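Local coordinates for putative zinc protease (Bordetella pertussis, PDB 3IH6), which is a domain of a larger M16-family protein that probably acts as a zinc-dependent metalloendopeptidase, at residues 31-36 against 83-88; 27-32 against 102-107; 38-43 against 173-178; 44-49 against 122-127. All blocks are in the same frame, centred on the assembly; numbering follows the deposited sequence.

How the contacts relate
Contacts 1 and 2 share strand 26-32: contact 1 joins it to strand 84-90 through backbone hydrogen bonds, and contact 2 packs helix 97-109 against it mainly through methyl groups, without a hydrogen bond between the segments. Contacts 3 and 4 share helix 39-52, which follows that strand, and set its two halves against helices 170-180 and 118-136 at steep angles. Contact 2 is wholly buried, contact 1 runs from buried Tyr31 to exposed His32, and contacts 3 and 4 are largely buried, with exposed Arg175 and Lys127 at their margins. In both, helices approaching over small residues are flanked by an arginine, bonded to a carboxylate in contact 3 and a carbonyl in contact 4.

Contact 1. Residues 31-36 against 83-88; sequences YHLPAA and GLAMFG
Tyr31, Leu33 and Ala85 bury the most surface where strand 26-32 runs antiparallel to strand 84-90. Tyr31 and Ala85 form a hydrogen-bonded pair: Tyr31 N reaches Ala85 O at 2.9 Å, nearly along the C=O axis, and Ala85 N returns to Tyr31 O at 2.8 Å from above the carbonyl plane. Past the non-hydrogen-bonded pair His32 and Leu84, Leu33 N donates to Gly83 O at 2.8 Å with a straight N-H...O angle of 171°, so the pairing carries on beyond the last strand residue of 26-32. The Leu33 side chain, its CG anti to the carbonyl carbon (chi1 -59°), lies over the Gly83-Leu84 peptide; CD1 stands 3.5 Å from Leu84 N, and CD2 meets the Ala85 methyl CB at 4.0 Å. Gly83, with no side chain, leaves the space Leu33 CD1 takes. On the face carrying Ala85, the Tyr31 side chain crosses that of Phe87 at about a right angle, CD2 to CD2 at 4.1 Å. Both are inner strands of the five-stranded antiparallel sheet; helix 39-52 covers Leu33 and Phe87, helix 97-109 covers Tyr31 and Phe87, and Leu84 and Met86 pack on a second subunit.

Contact 2. Residues 27-32 against 102-107; sequences VAAMYH and QTLTAT
Thr103 O is the best-held polar atom, gripped by two donors from one turn further along helix 97-109: Thr107 N at 3.1 Å and Thr107 OG1 at 2.9 Å. The hydroxyl reaches it from above the carbonyl plane, 34° out of it, so the side chain of Thr107 adds a second bond to the ordinary helical one. Thr105 holds OG1 in the crowded position between backbone N and carbonyl carbon (chi1 58°), and its hydroxyl is hydrogen-bonded back to Leu101 O. That rotation sets CG2 beside the backbone N and presents this methyl to the strand. Here the helix packs on one face of the antiparallel sheet, as in the alpha/beta layers of M16 domains; the local axes of 102-107 and 27-32 lie 8.8 Å apart, with only 30° between their directions. No hydrogen bond joins the two segments. Ala29 CB points at the helix and meets two of its methyls, Leu104 CD2 at 3.7 Å and Thr105 CG2 at 3.9 Å. Leu104 reaches there with CG anti to its backbone N, and helix 58-63 packs on the same side chain. Farther along the strand, Tyr31 crosses Thr105 at about a right angle, OH lying 4.1 Å from Thr105 CG2; the polar partner of that hydroxyl is Glu109 OE2, at the end of the same helix.

Contact 3. Residues 38-43 against 173-178; sequences SPDFVG and VQRAAV
A salt bridge joins Asp40 OD1 to Arg175 NH1 at 2.9 Å, but as a hydrogen bond it is weak, with an N-H...O angle of only 121°. The carboxylate and guanidinium planes stand 56° apart and the side chains cross at about a right angle, so the groups meet through one nitrogen and do not lie side by side; OD2 remains 3.7 Å from the same NH1. Arg175 gets there with CG anti to its backbone N and a bend at chi3, while its NH2 makes a second salt bridge to Asp172 OD1, one turn earlier in its own helix. Asp40, CG anti to the carbonyl carbon, sits in the first turn of helix 39-52, where its backbone N makes a weak capping bond to OG of Ser38, the N-cap residue. Beneath the charged pair the contact is van der Waals packing of methyl groups on backbone and carboxylate atoms. The Ala176 methyl CB lies 3.7 Å from Asp40 OD1 and 4.0 Å from Gly43 CA, and Val173 CG1 touches Gly43 O at 3.4 Å. With no side chain on Gly43, the helices can come close: CA atoms of Gly43 and Val173 are 4.2 Å apart, and the segment axes cross almost perpendicularly, at -88° and 8.2 Å. Helix 170-180 thus lies across the N-terminal half of helix 39-52, whose Val42 packs on helix 157-167. Because the carboxylate stands at a helix N-terminus beside a guanidinium, both would be expected to stabilise its negative charge, while Arg175 is shared between two aspartates.

Contact 4. Residues 44-49 against 122-127; sequences LDLAAT and ERARSK
Thr49 sets OG1 beside the backbone N (chi1 -65°), leaving CG2 anti to that N and directed at helix 118-136, while Arg123 extends with CG anti to N and bends at chi3 to carry its guanidinium to the end of segment 44-49. The motif is a steep helix-helix crossing, the local axes 8.7 Å apart and crossing at 111°, with Ala124 at the closest point. Its methyl CB lies 3.4 Å from Leu46 O and 3.9 Å from Thr49 CG2. Leu46, its CG anti to the carbonyl carbon, passes alongside the same turn, CD2 standing 3.7 Å from Ala124 O. Thr49 CG2 also touches Lys127 CD at 3.7 Å, the two side chains crossing obliquely. Arg123 NH1 donates to Thr49 O at 3.1 Å; the acceptor lies near the guanidinium plane, but the nitrogen stands 43° above the carbonyl plane. Helix 170-180 packs on Leu46 as well, and a third subunit packs on Glu122, Arg125 and Ser126. Within 122-127, Arg125 grips Glu122 side-on, NE to OE1 and NH1 to OE2, and its NH2 bonds carbonyls of Val165 and Ala168. One water links the helices, 2.5 Å from Thr49 OG1 and donating to Ala124 O at 3.2 Å.

Contact 1. Residues 31-36 against 83-88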
loop_
_atom_site.group_PDB
_atom_site.type_symbol
_atom_site.label_atom_id
_atom_site.label_comp_id
_atom_site.label_asym_id
_atom_site.label_seq_id
_atom_site.Cartn_x
_atom_site.Cartn_y
_atom_site.Cartn_z
ATOM N N TYR E 31 -23.718 -9.838 -17.107
ATOM C CA TYR E 31 -25.021 -9.270 -16.843
ATOM C C TYR E 31 -24.867 -7.743 -16.695
ATOM O O TYR E 31 -23.745 -7.233 -16.477
ATOM C CB TYR E 31 -25.580 -9.854 -15.554
ATOM C CG TYR E 31 -25.810 -11.343 -15.551
ATOM C CD1 TYR E 31 -27.084 -11.889 -15.840
ATOM C CD2 TYR E 31 -24.775 -12.218 -15.262
ATOM C CE1 TYR E 31 -27.313 -13.294 -15.833
ATOM C CE2 TYR E 31 -24.981 -13.620 -15.267
ATOM C CZ TYR E 31 -26.258 -14.147 -15.554
ATOM O OH TYR E 31 -26.433 -15.523 -15.522
ATOM N N HIS E 32 -25.956 -6.994 -16.807
ATOM C CA HIS E 32 -25.866 -5.542 -16.554
ATOM C C HIS E 32 -26.261 -5.062 -15.155
ATOM O O HIS E 32 -27.074 -5.688 -14.498
ATOM C CB HIS E 32 -26.508 -4.682 -17.659
ATOM C CG HIS E 32 -28.008 -4.668 -17.658
ATOM N ND1 HIS E 32 -28.753 -5.436 -18.532
ATOM C CD2 HIS E 32 -28.900 -3.918 -16.964
ATOM C CE1 HIS E 32 -30.043 -5.169 -18.364
ATOM N NE2 HIS E 32 -30.159 -4.250 -17.421
ATOM N N LEU E 33 -25.672 -3.950 -14.712
ATOM C CA LEU E 33 -25.984 -3.370 -13.394
ATOM C C LEU E 33 -27.212 -2.480 -13.471
ATOM O O LEU E 33 -27.454 -1.901 -14.514
ATOM C CB LEU E 33 -24.800 -2.521 -12.874
ATOM C CG LEU E 33 -23.444 -3.234 -12.689
ATOM C CD1 LEU E 33 -22.309 -2.265 -12.404
ATOM C CD2 LEU E 33 -23.517 -4.325 -11.646
ATOM N N PRO E 34 -27.972 -2.347 -12.358
ATOM C CA PRO E 34 -28.891 -1.217 -12.172
ATOM C C PRO E 34 -28.106 0.096 -12.185
ATOM O O PRO E 34 -26.889 0.092 -11.970
ATOM C CB PRO E 34 -29.414 -1.399 -10.731
ATOM C CG PRO E 34 -29.151 -2.826 -10.388
ATOM C CD PRO E 34 -27.984 -3.277 -11.210
ATOM N N ALA E 35 -28.812 1.197 -12.415
ATOM C CA ALA E 35 -28.321 2.548 -12.148
ATOM C C ALA E 35 -27.759 2.631 -10.728
ATOM O O ALA E 35 -28.283 1.983 -9.822
ATOM C CB ALA E 35 -29.463 3.524 -12.329
ATOM N N ALA E 36 -26.673 3.383 -10.545
ATOM C CA ALA E 36 -25.989 3.477 -9.238
ATOM C C ALA E 36 -26.843 4.190 -8.186
ATOM O O ALA E 36 -26.657 3.977 -6.986
ATOM C CB ALA E 36 -24.618 4.187 -9.379
ATOM N N GLY E 83 -22.769 -0.388 -17.144
ATOM C CA GLY E 83 -22.192 -1.031 -15.934
ATOM C C GLY E 83 -22.491 -2.519 -15.975
ATOM O O GLY E 83 -23.586 -2.894 -16.315
ATOM N N LEU E 84 -21.509 -3.356 -15.652
ATOM C CA LEU E 84 -21.580 -4.793 -15.868
ATOM C C LEU E 84 -21.198 -5.611 -14.647
ATOM O O LEU E 84 -20.304 -5.222 -13.859
ATOM C CB LEU E 84 -20.708 -5.228 -17.054
ATOM C CG LEU E 84 -20.908 -4.727 -18.491
ATOM C CD1 LEU E 84 -19.855 -5.360 -19.487
ATOM C CD2 LEU E 84 -22.347 -4.946 -19.015
ATOM N N ALA E 85 -21.908 -6.735 -14.468
ATOM C CA ALA E 85 -21.542 -7.686 -13.430
ATOM C C ALA E 85 -20.991 -8.852 -14.210
ATOM O O ALA E 85 -21.592 -9.276 -15.212
ATOM C CB ALA E 85 -22.748 -8.115 -12.591
HETATM N N MSE E 86 -19.850 -9.364 -13.754
HETATM C CA MSE E 86 -19.215 -10.477 -14.388
HETATM C C MSE E 86 -18.955 -11.641 -13.425
HETATM O O MSE E 86 -18.232 -11.491 -12.442
HETATM C CB MSE E 86 -17.889 -10.015 -15.001
HETATM C CG MSE E 86 -17.333 -11.010 -15.857
HETATM SE SE MSE E 86 -15.552 -10.520 -16.397
HETATM C CE MSE E 86 -15.423 -11.931 -17.681
ATOM N N PHE E 87 -19.525 -12.803 -13.735
ATOM C CA PHE E 87 -19.251 -14.005 -12.975
ATOM C C PHE E 87 -18.540 -14.978 -13.877
ATOM O O PHE E 87 -18.743 -14.992 -15.100
ATOM C CB PHE E 87 -20.529 -14.621 -12.413
ATOM C CG PHE E 87 -21.317 -13.668 -11.542
ATOM C CD1 PHE E 87 -20.967 -13.474 -10.215
ATOM C CD2 PHE E 87 -22.368 -12.933 -12.067
ATOM C CE1 PHE E 87 -21.657 -12.581 -9.427
ATOM C CE2 PHE E 87 -23.104 -12.021 -11.247
ATOM C CZ PHE E 87 -22.735 -11.844 -9.946
ATOM N N GLY E 88 -17.678 -15.803 -13.297
ATOM C CA GLY E 88 -17.071 -16.822 -14.141
ATOM C C GLY E 88 -16.450 -17.941 -13.368
ATOM O O GLY E 88 -16.495 -17.963 -12.139
#

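Contact 2. Residues 27-32 against 102-107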
loop_
_atom_site.group_PDB
_atom_site.type_symbol
_atom_site.label_atom_id
_atom_site.label_comp_id
_atom_site.label_asym_id
_atom_site.label_seq_id
_atom_site.Cartn_x
_atom_site.Cartn_y
_atom_site.Cartn_z
ATOM N N VAL E 27 -14.564 -19.724 -18.353
ATOM C CA VAL E 27 -15.870 -19.405 -18.906
ATOM C C VAL E 27 -16.473 -18.315 -18.067
ATOM O O VAL E 27 -16.061 -18.117 -16.909
ATOM C CB VAL E 27 -16.818 -20.619 -19.004
ATOM C CG1 VAL E 27 -16.291 -21.563 -20.059
ATOM C CG2 VAL E 27 -17.003 -21.319 -17.661
ATOM N N ALA E 28 -17.412 -17.584 -18.669
ATOM C CA ALA E 28 -17.953 -16.391 -18.057
ATOM C C ALA E 28 -19.382 -16.141 -18.456
ATOM O O ALA E 28 -19.800 -16.466 -19.575
ATOM C CB ALA E 28 -17.086 -15.158 -18.402
ATOM N N ALA E 29 -20.127 -15.537 -17.530
ATOM C CA ALA E 29 -21.424 -14.959 -17.845
ATOM C C ALA E 29 -21.523 -13.462 -17.443
ATOM O O ALA E 29 -21.311 -13.093 -16.280
ATOM C CB ALA E 29 -22.550 -15.767 -17.211
HETATM N N MSE E 30 -21.867 -12.625 -18.420
HETATM C CA MSE E 30 -22.026 -11.183 -18.204
HETATM C C MSE E 30 -23.487 -10.746 -18.057
HETATM O O MSE E 30 -24.362 -11.178 -18.815
HETATM C CB MSE E 30 -21.423 -10.410 -19.383
HETATM C CG MSE E 30 -21.049 -8.974 -19.049
HETATM SE SE MSE E 30 -19.309 -9.041 -18.188
HETATM C CE MSE E 30 -18.427 -10.246 -19.502
ATOM N N TYR E 31 -23.718 -9.838 -17.107
ATOM C CA TYR E 31 -25.021 -9.270 -16.843
ATOM C C TYR E 31 -24.867 -7.743 -16.695
ATOM O O TYR E 31 -23.745 -7.233 -16.477
ATOM C CB TYR E 31 -25.580 -9.854 -15.554
ATOM C CG TYR E 31 -25.810 -11.343 -15.551
ATOM C CD1 TYR E 31 -27.084 -11.889 -15.840
ATOM C CD2 TYR E 31 -24.775 -12.218 -15.262
ATOM C CE1 TYR E 31 -27.313 -13.294 -15.833
ATOM C CE2 TYR E 31 -24.981 -13.620 -15.267
ATOM C CZ TYR E 31 -26.258 -14.147 -15.554
ATOM O OH TYR E 31 -26.433 -15.523 -15.522
ATOM N N HIS E 32 -25.956 -6.994 -16.807
ATOM C CA HIS E 32 -25.866 -5.542 -16.554
ATOM C C HIS E 32 -26.261 -5.062 -15.155
ATOM O O HIS E 32 -27.074 -5.688 -14.498
ATOM C CB HIS E 32 -26.508 -4.682 -17.659
ATOM C CG HIS E 32 -28.008 -4.668 -17.658
ATOM N ND1 HIS E 32 -28.753 -5.436 -18.532
ATOM C CD2 HIS E 32 -28.900 -3.918 -16.964
ATOM C CE1 HIS E 32 -30.043 -5.169 -18.364
ATOM N NE2 HIS E 32 -30.159 -4.250 -17.421
ATOM N N GLN E 102 -22.933 -23.992 -18.011
ATOM C CA GLN E 102 -24.283 -24.473 -17.728
ATOM C C GLN E 102 -24.611 -24.342 -16.243
ATOM O O GLN E 102 -25.620 -23.721 -15.886
ATOM C CB GLN E 102 -24.446 -25.939 -18.155
ATOM C CG GLN E 102 -25.647 -26.649 -17.522
ATOM C CD GLN E 102 -26.961 -25.944 -17.827
ATOM O OE1 GLN E 102 -27.145 -25.430 -18.932
ATOM N NE2 GLN E 102 -27.874 -25.897 -16.841
ATOM N N THR E 103 -23.784 -24.950 -15.389
ATOM C CA THR E 103 -24.012 -24.886 -13.969
ATOM C C THR E 103 -23.864 -23.466 -13.419
ATOM O O THR E 103 -24.648 -23.071 -12.572
ATOM C CB THR E 103 -23.101 -25.848 -13.197
ATOM O OG1 THR E 103 -23.204 -27.168 -13.761
ATOM C CG2 THR E 103 -23.482 -25.882 -11.700
ATOM N N LEU E 104 -22.853 -22.716 -13.865
ATOM C CA LEU E 104 -22.677 -21.314 -13.411
ATOM C C LEU E 104 -23.945 -20.458 -13.620
ATOM O O LEU E 104 -24.349 -19.712 -12.729
ATOM C CB LEU E 104 -21.507 -20.626 -14.150
ATOM C CG LEU E 104 -21.298 -19.136 -13.805
ATOM C CD1 LEU E 104 -20.100 -18.984 -12.903
ATOM C CD2 LEU E 104 -21.065 -18.369 -15.067
ATOM N N THR E 105 -24.526 -20.513 -14.816
ATOM C CA THR E 105 -25.701 -19.676 -15.105
ATOM C C THR E 105 -26.960 -20.206 -14.399
ATOM O O THR E 105 -27.802 -19.423 -13.959
ATOM C CB THR E 105 -26.002 -19.549 -16.614
ATOM O OG1 THR E 105 -26.201 -20.855 -17.167
ATOM C CG2 THR E 105 -24.884 -18.828 -17.357
ATOM N N ALA E 106 -27.107 -21.527 -14.299
ATOM C CA ALA E 106 -28.218 -22.088 -13.489
ATOM C C ALA E 106 -28.194 -21.594 -12.048
ATOM O O ALA E 106 -29.233 -21.306 -11.473
ATOM C CB ALA E 106 -28.235 -23.592 -13.538
ATOM N N THR E 107 -27.018 -21.464 -11.447
ATOM C CA THR E 107 -26.944 -21.078 -10.019
ATOM C C THR E 107 -27.343 -19.627 -9.897
ATOM O O THR E 107 -28.093 -19.233 -8.987
ATOM C CB THR E 107 -25.483 -21.208 -9.475
ATOM O OG1 THR E 107 -24.996 -22.526 -9.713
ATOM C CG2 THR E 107 -25.381 -20.836 -7.993
#

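Contact 3. Residues 38-43 against 173-178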
loop_
_atom_site.group_PDB
_atom_site.type_symbol
_atom_site.label_atom_id
_atom_site.label_comp_id
_atom_site.label_asym_id
_atom_site.label_seq_id
_atom_site.Cartn_x
_atom_site.Cartn_y
_atom_site.Cartn_z
ATOM N N SER E 38 -30.079 3.718 -7.944
ATOM C CA SER E 38 -31.169 2.805 -7.600
ATOM C C SER E 38 -30.836 2.000 -6.326
ATOM O O SER E 38 -29.692 1.560 -6.172
ATOM C CB SER E 38 -31.375 1.840 -8.767
ATOM O OG SER E 38 -32.144 0.708 -8.405
ATOM N N PRO E 39 -31.824 1.809 -5.408
ATOM C CA PRO E 39 -31.775 0.835 -4.285
ATOM C C PRO E 39 -31.132 -0.515 -4.678
ATOM O O PRO E 39 -30.203 -1.014 -4.004
ATOM C CB PRO E 39 -33.271 0.622 -3.945
ATOM C CG PRO E 39 -34.025 1.661 -4.733
ATOM C CD PRO E 39 -33.050 2.617 -5.338
ATOM N N ASP E 40 -31.578 -1.064 -5.802
ATOM C CA ASP E 40 -31.043 -2.327 -6.350
ATOM C C ASP E 40 -29.539 -2.401 -6.552
ATOM O O ASP E 40 -28.936 -3.487 -6.524
ATOM C CB ASP E 40 -31.778 -2.656 -7.653
ATOM C CG ASP E 40 -33.251 -2.891 -7.403
ATOM O OD1 ASP E 40 -33.542 -3.277 -6.253
ATOM O OD2 ASP E 40 -34.099 -2.647 -8.299
ATOM N N PHE E 41 -28.911 -1.264 -6.755
ATOM C CA PHE E 41 -27.495 -1.317 -7.103
ATOM C C PHE E 41 -26.719 -2.000 -5.992
ATOM O O PHE E 41 -25.956 -2.937 -6.259
ATOM C CB PHE E 41 -26.937 0.072 -7.441
ATOM C CG PHE E 41 -25.480 0.072 -7.830
ATOM C CD1 PHE E 41 -25.115 0.105 -9.175
ATOM C CD2 PHE E 41 -24.479 0.065 -6.857
ATOM C CE1 PHE E 41 -23.799 0.120 -9.558
ATOM C CE2 PHE E 41 -23.142 0.102 -7.225
ATOM C CZ PHE E 41 -22.798 0.148 -8.587
ATOM N N VAL E 42 -26.876 -1.549 -4.754
ATOM C CA VAL E 42 -26.125 -2.215 -3.695
ATOM C C VAL E 42 -26.560 -3.639 -3.470
ATOM O O VAL E 42 -25.717 -4.480 -3.076
ATOM C CB VAL E 42 -26.021 -1.452 -2.363
ATOM C CG1 VAL E 42 -25.403 -0.115 -2.597
ATOM C CG2 VAL E 42 -27.333 -1.330 -1.695
ATOM N N GLY E 43 -27.836 -3.931 -3.755
ATOM C CA GLY E 43 -28.351 -5.286 -3.659
ATOM C C GLY E 43 -27.468 -6.208 -4.495
ATOM O O GLY E 43 -26.981 -7.238 -4.036
ATOM N N VAL E 173 -32.306 -7.391 -1.192
ATOM C CA VAL E 173 -31.145 -7.927 -1.848
ATOM C C VAL E 173 -31.560 -9.124 -2.724
ATOM O O VAL E 173 -31.098 -9.234 -3.856
ATOM C CB VAL E 173 -29.998 -8.267 -0.858
ATOM C CG1 VAL E 173 -28.798 -8.843 -1.611
ATOM C CG2 VAL E 173 -29.572 -7.022 -0.061
ATOM N N GLN E 174 -32.467 -9.979 -2.217
ATOM C CA GLN E 174 -33.004 -11.095 -3.014
ATOM C C GLN E 174 -33.653 -10.576 -4.285
ATOM O O GLN E 174 -33.337 -11.020 -5.399
ATOM C CB GLN E 174 -34.026 -11.908 -2.215
ATOM C CG GLN E 174 -34.640 -13.113 -2.961
ATOM C CD GLN E 174 -33.718 -14.317 -3.057
ATOM O OE1 GLN E 174 -32.716 -14.428 -2.309
ATOM N NE2 GLN E 174 -34.040 -15.240 -3.978
ATOM N N ARG E 175 -34.595 -9.650 -4.117
ATOM C CA ARG E 175 -35.344 -9.136 -5.265
ATOM C C ARG E 175 -34.410 -8.554 -6.324
ATOM O O ARG E 175 -34.584 -8.808 -7.524
ATOM C CB ARG E 175 -36.349 -8.080 -4.837
ATOM C CG ARG E 175 -36.830 -7.243 -6.011
ATOM C CD ARG E 175 -37.924 -6.325 -5.622
ATOM N NE ARG E 175 -37.558 -5.529 -4.451
ATOM C CZ ARG E 175 -36.800 -4.437 -4.483
ATOM N NH1 ARG E 175 -36.298 -3.998 -5.638
ATOM N NH2 ARG E 175 -36.549 -3.790 -3.347
ATOM N N ALA E 176 -33.419 -7.782 -5.885
ATOM C CA ALA E 176 -32.413 -7.204 -6.803
ATOM C C ALA E 176 -31.671 -8.276 -7.628
ATOM O O ALA E 176 -31.625 -8.231 -8.866
ATOM C CB ALA E 176 -31.432 -6.317 -6.034
ATOM N N ALA E 177 -31.104 -9.247 -6.944
ATOM C CA ALA E 177 -30.387 -10.318 -7.625
ATOM C C ALA E 177 -31.330 -11.082 -8.520
ATOM O O ALA E 177 -30.988 -11.363 -9.681
ATOM C CB ALA E 177 -29.749 -11.267 -6.608
ATOM N N VAL E 178 -32.518 -11.425 -7.997
ATOM C CA VAL E 178 -33.507 -12.115 -8.859
ATOM C C VAL E 178 -33.937 -11.354 -10.142
ATOM O O VAL E 178 -34.092 -11.985 -11.192
ATOM C CB VAL E 178 -34.700 -12.688 -8.078
ATOM C CG1 VAL E 178 -35.806 -13.101 -9.045
ATOM C CG2 VAL E 178 -34.247 -13.903 -7.272
#

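Contact 4. Residues 44-49 against 122-127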
loop_
_atom_site.group_PDB
_atom_site.type_symbol
_atom_site.label_atom_id
_atom_site.label_comp_id
_atom_site.label_asym_id
_atom_site.label_seq_id
_atom_site.Cartn_x
_atom_site.Cartn_y
_atom_site.Cartn_z
ATOM N N LEU E 44 -27.237 -5.811 -5.727
ATOM C CA LEU E 44 -26.479 -6.631 -6.640
ATOM C C LEU E 44 -25.005 -6.646 -6.247
ATOM O O LEU E 44 -24.295 -7.634 -6.484
ATOM C CB LEU E 44 -26.658 -6.125 -8.071
ATOM C CG LEU E 44 -26.308 -7.099 -9.204
ATOM C CD1 LEU E 44 -26.956 -8.439 -9.045
ATOM C CD2 LEU E 44 -26.614 -6.501 -10.561
ATOM N N ASP E 45 -24.564 -5.562 -5.625
ATOM C CA ASP E 45 -23.185 -5.435 -5.141
ATOM C C ASP E 45 -23.003 -6.528 -4.059
ATOM O O ASP E 45 -22.140 -7.414 -4.179
ATOM C CB ASP E 45 -23.040 -4.014 -4.577
ATOM C CG ASP E 45 -21.604 -3.526 -4.511
ATOM O OD1 ASP E 45 -20.713 -4.226 -5.029
ATOM O OD2 ASP E 45 -21.385 -2.410 -3.946
ATOM N N LEU E 46 -23.888 -6.531 -3.061
ATOM C CA LEU E 46 -23.844 -7.524 -1.954
ATOM C C LEU E 46 -24.020 -8.967 -2.445
ATOM O O LEU E 46 -23.309 -9.847 -2.003
ATOM C CB LEU E 46 -24.884 -7.195 -0.905
ATOM C CG LEU E 46 -24.704 -5.824 -0.237
ATOM C CD1 LEU E 46 -25.976 -5.436 0.546
ATOM C CD2 LEU E 46 -23.449 -5.877 0.637
ATOM N N ALA E 47 -24.958 -9.172 -3.382
ATOM C CA ALA E 47 -25.214 -10.464 -4.002
ATOM C C ALA E 47 -23.978 -11.082 -4.648
ATOM O O ALA E 47 -23.717 -12.290 -4.483
ATOM C CB ALA E 47 -26.282 -10.322 -5.029
ATOM N N ALA E 48 -23.236 -10.294 -5.436
ATOM C CA ALA E 48 -22.082 -10.862 -6.121
ATOM C C ALA E 48 -21.061 -11.413 -5.122
ATOM O O ALA E 48 -20.399 -12.403 -5.393
ATOM C CB ALA E 48 -21.460 -9.850 -7.078
ATOM N N THR E 49 -20.969 -10.805 -3.953
ATOM C CA THR E 49 -20.082 -11.314 -2.895
ATOM C C THR E 49 -20.631 -12.613 -2.318
ATOM O O THR E 49 -19.863 -13.518 -2.007
ATOM C CB THR E 49 -19.991 -10.319 -1.715
ATOM O OG1 THR E 49 -19.374 -9.119 -2.127
ATOM C CG2 THR E 49 -19.199 -10.884 -0.551
ATOM N N GLU E 122 -25.256 -11.060 6.020
ATOM C CA GLU E 122 -24.368 -10.466 6.998
ATOM C C GLU E 122 -22.911 -10.667 6.566
ATOM O O GLU E 122 -22.084 -9.790 6.802
ATOM C CB GLU E 122 -24.587 -11.052 8.390
ATOM C CG GLU E 122 -25.906 -10.719 9.078
ATOM C CD GLU E 122 -26.220 -9.225 9.077
ATOM O OE1 GLU E 122 -25.309 -8.386 8.897
ATOM O OE2 GLU E 122 -27.406 -8.880 9.260
ATOM N N ARG E 123 -22.573 -11.818 5.964
ATOM C CA ARG E 123 -21.190 -11.989 5.473
ATOM C C ARG E 123 -20.807 -10.905 4.413
ATOM O O ARG E 123 -19.770 -10.230 4.516
ATOM C CB ARG E 123 -20.946 -13.408 4.943
ATOM C CG ARG E 123 -19.672 -13.512 4.090
ATOM C CD ARG E 123 -19.255 -14.940 3.700
ATOM N NE ARG E 123 -20.240 -15.662 2.899
ATOM C CZ ARG E 123 -20.384 -15.617 1.559
ATOM N NH1 ARG E 123 -19.639 -14.825 0.789
ATOM N NH2 ARG E 123 -21.317 -16.372 0.981
ATOM N N ALA E 124 -21.690 -10.708 3.432
ATOM C CA ALA E 124 -21.459 -9.725 2.381
ATOM C C ALA E 124 -21.509 -8.290 2.907
ATOM O O ALA E 124 -20.690 -7.437 2.477
ATOM C CB ALA E 124 -22.448 -9.914 1.290
ATOM N N ARG E 125 -22.410 -8.046 3.871
ATOM C CA ARG E 125 -22.521 -6.717 4.497
ATOM C C ARG E 125 -21.269 -6.369 5.273
ATOM O O ARG E 125 -20.747 -5.256 5.154
ATOM C CB ARG E 125 -23.754 -6.603 5.425
ATOM C CG ARG E 125 -24.230 -5.153 5.588
ATOM C CD ARG E 125 -24.950 -4.800 6.912
ATOM N NE ARG E 125 -25.889 -5.821 7.390
ATOM C CZ ARG E 125 -27.157 -5.931 7.006
ATOM N NH1 ARG E 125 -27.903 -6.897 7.517
ATOM N NH2 ARG E 125 -27.697 -5.083 6.142
ATOM N N SER E 126 -20.787 -7.301 6.096
ATOM C CA SER E 126 -19.562 -7.017 6.879
ATOM C C SER E 126 -18.361 -6.661 5.984
ATOM O O SER E 126 -17.650 -5.668 6.235
ATOM C CB SER E 126 -19.216 -8.151 7.845
ATOM O OG SER E 126 -18.160 -7.741 8.720
ATOM N N LYS E 127 -18.157 -7.455 4.932
ATOM C CA LYS E 127 -17.083 -7.216 3.968
ATOM C C LYS E 127 -17.177 -5.818 3.341
ATOM O O LYS E 127 -16.178 -5.063 3.269
ATOM C CB LYS E 127 -17.113 -8.285 2.873
ATOM C CG LYS E 127 -16.096 -8.043 1.760
ATOM C CD LYS E 127 -16.184 -9.137 0.684
ATOM C CE LYS E 127 -14.792 -9.432 0.139
ATOM N NZ LYS E 127 -14.477 -8.607 -1.050
HETATM O O HOH W 1 -19.901 -7.167 -0.611
#